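Local coordinates for protein isomaltodextranase (Arthrobacter globiformis, PDB 5AWO) that hydrolyses alpha-1,6-glucosidic linkages of dextran-like polysaccharides, releasing isomaltose units one after another from the non-reducing chain ends, at residues T90-S98 with E181-F190. Residues are numbered along the deposited sequence; the frame is centred on the assembly and turned at random.
Sequences TTGNGYITS and EYVQGYVRYF
Tyr-95 reaches from the loop 90-98 to a row of three helix tyrosines, Tyr-182, Tyr-186 and Tyr-189, its ring meeting each obliquely. The closest overlap is with Tyr-186, whose ring centre receives CD1 of Tyr-95 on one face, centroids 4.3 Å apart. In CH-pi contacts, Tyr-186 CA lies over the Tyr-95 face and Tyr-95 CB sits 3.8 Å from the Tyr-189 ring centroid. Gly-185 suits its place because a beta carbon would collide with the Tyr-95 hydroxyl. Aliphatic Ile-96 packs CG1 at the Phe-190 ring edge (CG1 to CZ 4.1 Å).

Tyrosine serves better than phenylalanine since each hydroxyl finds a polar partner. Tyr-95 OH donates to an in-plane lone pair of Tyr-182 O (2.7 Å), which also accepts the helical N-H of Tyr-186. Tyr-186 OH takes the N-H of Ile-96 (N to OH 3.0 Å, 159° at the hydrogen). With CG anti to the backbone N (chi1 171°), Tyr-189 extends to the loop, its OH donating to Ile-96 O at 2.7 Å from 44° above the carbonyl plane. Tyr-182 OH bonds Trp-129 O, and a water links this hydroxyl to Gly-94 O. Replacing Tyr-95 with an alanine would probably leave a gap between the loop and the three helix rings and cost Tyr-182 O its second donor.

Thr-91 suits both sides: OG1 accepts from Asn-93 N, an ST turn, and from Tyr-95 N, while CG2 touches Tyr-189 CE1. The four-tyrosine cluster joins a beta-alpha loop of the GH27 TIM barrel to helix 179-192.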
ATOM      1  N   THR A  90     -26.666  -6.122  17.017  1.00 18.15           N
ATOM      2  CA  THR A  90     -25.347  -6.543  17.450  1.00 18.33           C
ATOM      3  C   THR A  90     -25.398  -7.817  18.295  1.00 17.83           C
ATOM      4  O   THR A  90     -26.465  -8.214  18.793  1.00 19.33           O
ATOM      5  CB  THR A  90     -24.643  -5.446  18.256  1.00 18.24           C
ATOM      6  OG1 THR A  90     -25.413  -5.121  19.420  1.00 18.06           O
ATOM      7  CG2 THR A  90     -24.400  -4.197  17.407  1.00 18.61           C
ATOM      8  N   THR A  91     -24.239  -8.446  18.428  1.00 17.55           N
ATOM      9  CA  THR A  91     -24.073  -9.557  19.360  1.00 17.32           C
ATOM     10  C   THR A  91     -24.234  -9.039  20.781  1.00 17.93           C
ATOM     11  O   THR A  91     -24.346  -7.825  21.056  1.00 17.57           O
ATOM     12  CB  THR A  91     -22.671 -10.185  19.242  1.00 17.24           C
ATOM     13  OG1 THR A  91     -21.683  -9.240  19.688  1.00 17.11           O
ATOM     14  CG2 THR A  91     -22.353 -10.621  17.820  1.00 18.29           C
ATOM     15  N   GLY A  92     -24.169  -9.981  21.712  1.00 18.01           N
ATOM     16  CA  GLY A  92     -24.190  -9.628  23.120  1.00 18.00           C
ATOM     17  C   GLY A  92     -23.026  -8.762  23.555  1.00 18.06           C
ATOM     18  O   GLY A  92     -23.056  -8.195  24.628  1.00 18.98           O
ATOM     19  N   ASN A  93     -22.012  -8.614  22.695  1.00 16.49           N
ATOM     20  CA  ASN A  93     -20.854  -7.779  22.992  1.00 16.64           C
ATOM     21  C   ASN A  93     -20.765  -6.529  22.107  1.00 15.93           C
ATOM     22  O   ASN A  93     -19.745  -5.871  22.070  1.00 15.87           O
ATOM     23  CB  ASN A  93     -19.564  -8.582  22.887  1.00 16.69           C
ATOM     24  CG  ASN A  93     -19.649  -9.910  23.636  1.00 16.05           C
ATOM     25  OD1 ASN A  93     -19.580 -10.974  23.036  1.00 16.82           O
ATOM     26  ND2 ASN A  93     -19.760  -9.835  24.960  1.00 17.77           N
ATOM     27  N   GLY A  94     -21.848  -6.221  21.415  1.00 16.24           N
ATOM     28  CA  GLY A  94     -21.939  -4.968  20.655  1.00 16.87           C
ATOM     29  C   GLY A  94     -21.384  -4.980  19.261  1.00 16.70           C
ATOM     30  O   GLY A  94     -21.192  -3.903  18.694  1.00 18.63           O
ATOM     31  N   TYR A  95     -21.152  -6.155  18.683  1.00 15.93           N
ATOM     32  CA  TYR A  95     -20.555  -6.229  17.349  1.00 15.45           C
ATOM     33  C   TYR A  95     -21.632  -6.496  16.334  1.00 15.48           C
ATOM     34  O   TYR A  95     -22.480  -7.372  16.524  1.00 16.42           O
ATOM     35  CB  TYR A  95     -19.466  -7.298  17.273  1.00 14.97           C
ATOM     36  CG  TYR A  95     -18.347  -7.119  18.277  1.00 15.17           C
ATOM     37  CD1 TYR A  95     -17.885  -5.851  18.663  1.00 14.26           C
ATOM     38  CD2 TYR A  95     -17.751  -8.226  18.874  1.00 15.04           C
ATOM     39  CE1 TYR A  95     -16.855  -5.703  19.573  1.00 14.79           C
ATOM     40  CE2 TYR A  95     -16.720  -8.083  19.797  1.00 14.65           C
ATOM     41  CZ  TYR A  95     -16.271  -6.815  20.150  1.00 14.49           C
ATOM     42  OH  TYR A  95     -15.252  -6.680  21.075  1.00 14.61           O
ATOM     43  N   ILE A  96     -21.608  -5.758  15.220  1.00 15.43           N
ATOM     44  CA  ILE A  96     -22.697  -5.845  14.253  1.00 16.32           C
ATOM     45  C   ILE A  96     -22.801  -7.237  13.653  1.00 15.69           C
ATOM     46  O   ILE A  96     -21.806  -7.837  13.252  1.00 16.69           O
ATOM     47  CB  ILE A  96     -22.608  -4.791  13.119  1.00 16.65           C
ATOM     48  CG1 ILE A  96     -21.221  -4.783  12.460  1.00 16.30           C
ATOM     49  CG2 ILE A  96     -22.974  -3.438  13.654  1.00 16.51           C
ATOM     50  CD1 ILE A  96     -21.251  -4.179  11.066  1.00 16.49           C
ATOM     51  N   THR A  97     -24.037  -7.740  13.564  1.00 16.34           N
ATOM     52  CA  THR A  97     -24.260  -9.087  13.054  1.00 16.77           C
ATOM     53  C   THR A  97     -24.435  -9.191  11.540  1.00 16.77           C
ATOM     54  O   THR A  97     -24.311 -10.271  10.988  1.00 17.65           O
ATOM     55  CB  THR A  97     -25.484  -9.723  13.733  1.00 17.65           C
ATOM     56  OG1 THR A  97     -26.616  -8.894  13.494  1.00 19.50           O
ATOM     57  CG2 THR A  97     -25.262  -9.873  15.227  1.00 18.98           C
ATOM     58  N   SER A  98     -24.703  -8.079  10.862  1.00 17.03           N
ATOM     59  CA  SER A  98     -24.849  -8.116   9.407  1.00 17.00           C
ATOM     60  C   SER A  98     -24.505  -6.757   8.819  1.00 16.52           C
ATOM     61  O   SER A  98     -24.169  -5.833   9.551  1.00 16.43           O
ATOM     62  CB  SER A  98     -26.257  -8.552   8.999  1.00 17.34           C
ATOM     63  OG  SER A  98     -26.297  -8.860   7.612  1.00 19.01           O
ATOM     64  N   GLU A 181     -10.328  -4.143  25.075  1.00 15.18           N
ATOM     65  CA  GLU A 181     -10.981  -5.413  24.860  1.00 14.57           C
ATOM     66  C   GLU A 181     -12.084  -5.279  23.805  1.00 14.02           C
ATOM     67  O   GLU A 181     -12.289  -6.171  23.003  1.00 14.87           O
ATOM     68  CB  GLU A 181     -11.569  -5.944  26.190  1.00 14.41           C
ATOM     69  CG  GLU A 181     -10.517  -6.377  27.219  1.00 15.85           C
ATOM     70  CD  GLU A 181     -10.114  -5.308  28.196  1.00 16.47           C
ATOM     71  OE1 GLU A 181     -10.271  -4.089  27.929  1.00 15.95           O
ATOM     72  OE2 GLU A 181      -9.583  -5.696  29.303  1.00 17.22           O
ATOM     73  N   TYR A 182     -12.810  -4.172  23.846  1.00 14.48           N
ATOM     74  CA  TYR A 182     -13.869  -3.922  22.845  1.00 14.89           C
ATOM     75  C   TYR A 182     -13.264  -3.809  21.440  1.00 13.86           C
ATOM     76  O   TYR A 182     -13.684  -4.527  20.536  1.00 14.73           O
ATOM     77  CB  TYR A 182     -14.638  -2.659  23.194  1.00 15.17           C
ATOM     78  CG  TYR A 182     -15.632  -2.289  22.134  1.00 15.28           C
ATOM     79  CD1 TYR A 182     -16.923  -2.799  22.142  1.00 15.62           C
ATOM     80  CD2 TYR A 182     -15.285  -1.414  21.114  1.00 16.05           C
ATOM     81  CE1 TYR A 182     -17.853  -2.440  21.169  1.00 15.65           C
ATOM     82  CE2 TYR A 182     -16.210  -1.048  20.132  1.00 16.98           C
ATOM     83  CZ  TYR A 182     -17.477  -1.579  20.159  1.00 16.79           C
ATOM     84  OH  TYR A 182     -18.436  -1.202  19.217  1.00 18.86           O
ATOM     85  N   VAL A 183     -12.259  -2.959  21.285  1.00 14.01           N
ATOM     86  CA  VAL A 183     -11.653  -2.730  19.961  1.00 13.85           C
ATOM     87  C   VAL A 183     -11.021  -4.010  19.426  1.00 14.72           C
ATOM     88  O   VAL A 183     -11.254  -4.430  18.268  1.00 14.69           O
ATOM     89  CB  VAL A 183     -10.632  -1.583  19.995  1.00 14.27           C
ATOM     90  CG1 VAL A 183      -9.866  -1.458  18.683  1.00 14.81           C
ATOM     91  CG2 VAL A 183     -11.315  -0.266  20.318  1.00 14.85           C
ATOM     92  N   GLN A 184     -10.203  -4.647  20.266  1.00 14.13           N
ATOM     93  CA  GLN A 184      -9.532  -5.845  19.803  1.00 14.30           C
ATOM     94  C   GLN A 184     -10.490  -6.981  19.530  1.00 14.50           C
ATOM     95  O   GLN A 184     -10.317  -7.730  18.571  1.00 15.36           O
ATOM     96  CB  GLN A 184      -8.434  -6.258  20.768  1.00 15.38           C
ATOM     97  CG  GLN A 184      -7.353  -5.219  20.856  1.00 15.60           C
ATOM     98  CD  GLN A 184      -6.068  -5.724  21.455  1.00 17.56           C
ATOM     99  OE1 GLN A 184      -6.078  -6.343  22.528  1.00 18.24           O
ATOM    100  NE2 GLN A 184      -4.952  -5.465  20.795  1.00 17.06           N
ATOM    101  N   GLY A 185     -11.498  -7.136  20.377  1.00 14.77           N
ATOM    102  CA  GLY A 185     -12.551  -8.093  20.121  1.00 14.80           C
ATOM    103  C   GLY A 185     -13.296  -7.853  18.808  1.00 14.56           C
ATOM    104  O   GLY A 185     -13.711  -8.808  18.158  1.00 15.45           O
ATOM    105  N   TYR A 186     -13.497  -6.579  18.447  1.00 14.77           N
ATOM    106  CA  TYR A 186     -14.203  -6.226  17.198  1.00 14.05           C
ATOM    107  C   TYR A 186     -13.388  -6.654  15.975  1.00 13.92           C
ATOM    108  O   TYR A 186     -13.901  -7.260  15.042  1.00 14.28           O
ATOM    109  CB  TYR A 186     -14.518  -4.721  17.107  1.00 14.57           C
ATOM    110  CG  TYR A 186     -15.887  -4.383  16.541  1.00 14.13           C
ATOM    111  CD1 TYR A 186     -16.526  -5.213  15.651  1.00 14.15           C
ATOM    112  CD2 TYR A 186     -16.521  -3.204  16.919  1.00 13.52           C
ATOM    113  CE1 TYR A 186     -17.783  -4.918  15.166  1.00 13.71           C
ATOM    114  CE2 TYR A 186     -17.772  -2.879  16.441  1.00 14.09           C
ATOM    115  CZ  TYR A 186     -18.424  -3.746  15.581  1.00 13.10           C
ATOM    116  OH  TYR A 186     -19.704  -3.476  15.138  1.00 15.01           O
ATOM    117  N   VAL A 187     -12.096  -6.363  16.040  1.00 13.40           N
ATOM    118  CA  VAL A 187     -11.159  -6.716  14.983  1.00 13.68           C
ATOM    119  C   VAL A 187     -11.092  -8.250  14.852  1.00 14.78           C
ATOM    120  O   VAL A 187     -11.215  -8.797  13.759  1.00 14.52           O
ATOM    121  CB  VAL A 187      -9.805  -6.061  15.208  1.00 14.17           C
ATOM    122  CG1 VAL A 187      -8.789  -6.567  14.207  1.00 13.69           C
ATOM    123  CG2 VAL A 187      -9.943  -4.546  15.102  1.00 13.83           C
ATOM    124  N   ARG A 188     -10.904  -8.932  15.984  1.00 14.83           N
ATOM    125  CA  ARG A 188     -10.893 -10.407  15.939  1.00 14.60           C
ATOM    126  C   ARG A 188     -12.216 -11.044  15.550  1.00 14.62           C
ATOM    127  O   ARG A 188     -12.224 -12.099  14.931  1.00 14.57           O
ATOM    128  CB  ARG A 188     -10.378 -10.982  17.254  1.00 15.15           C
ATOM    129  CG  ARG A 188      -8.924 -10.679  17.532  1.00 16.55           C
ATOM    130  CD  ARG A 188      -8.291 -11.594  18.570  1.00 17.33           C
ATOM    131  NE  ARG A 188      -6.941 -11.170  18.938  1.00 18.47           N
ATOM    132  CZ  ARG A 188      -6.625 -10.422  19.997  1.00 18.50           C
ATOM    133  NH1 ARG A 188      -7.536  -9.988  20.856  1.00 19.71           N
ATOM    134  NH2 ARG A 188      -5.353 -10.106  20.217  1.00 20.60           N
ATOM    135  N   TYR A 189     -13.326 -10.407  15.864  1.00 14.26           N
ATOM    136  CA  TYR A 189     -14.630 -10.858  15.425  1.00 14.95           C
ATOM    137  C   TYR A 189     -14.688 -11.023  13.908  1.00 15.80           C
ATOM    138  O   TYR A 189     -15.106 -12.063  13.390  1.00 15.94           O
ATOM    139  CB  TYR A 189     -15.674  -9.886  15.921  1.00 14.86           C
ATOM    140  CG  TYR A 189     -17.089 -10.030  15.427  1.00 16.02           C
ATOM    141  CD1 TYR A 189     -17.959 -10.994  15.958  1.00 16.21           C
ATOM    142  CD2 TYR A 189     -17.586  -9.169  14.452  1.00 16.10           C
ATOM    143  CE1 TYR A 189     -19.256 -11.086  15.524  1.00 17.50           C
ATOM    144  CE2 TYR A 189     -18.889  -9.242  14.029  1.00 16.38           C
ATOM    145  CZ  TYR A 189     -19.737 -10.207  14.565  1.00 17.06           C
ATOM    146  OH  TYR A 189     -21.066 -10.275  14.148  1.00 17.55           O
ATOM    147  N   PHE A 190     -14.217 -10.018  13.179  1.00 15.45           N
ATOM    148  CA  PHE A 190     -14.190 -10.154  11.724  1.00 15.59           C
ATOM    149  C   PHE A 190     -13.128 -11.121  11.246  1.00 15.83           C
ATOM    150  O   PHE A 190     -13.378 -11.945  10.365  1.00 15.44           O
ATOM    151  CB  PHE A 190     -14.048  -8.764  11.061  1.00 15.06           C
ATOM    152  CG  PHE A 190     -15.275  -7.896  11.248  1.00 15.12           C
ATOM    153  CD1 PHE A 190     -16.489  -8.314  10.757  1.00 15.16           C
ATOM    154  CD2 PHE A 190     -15.226  -6.685  11.918  1.00 14.76           C
ATOM    155  CE1 PHE A 190     -17.621  -7.538  10.936  1.00 15.19           C
ATOM    156  CE2 PHE A 190     -16.354  -5.908  12.090  1.00 14.80           C
ATOM    157  CZ  PHE A 190     -17.561  -6.346  11.611  1.00 15.74           C
TER
HETATM  158  O   HOH W   1     -21.212  -1.268  18.722  1.00 21.31           O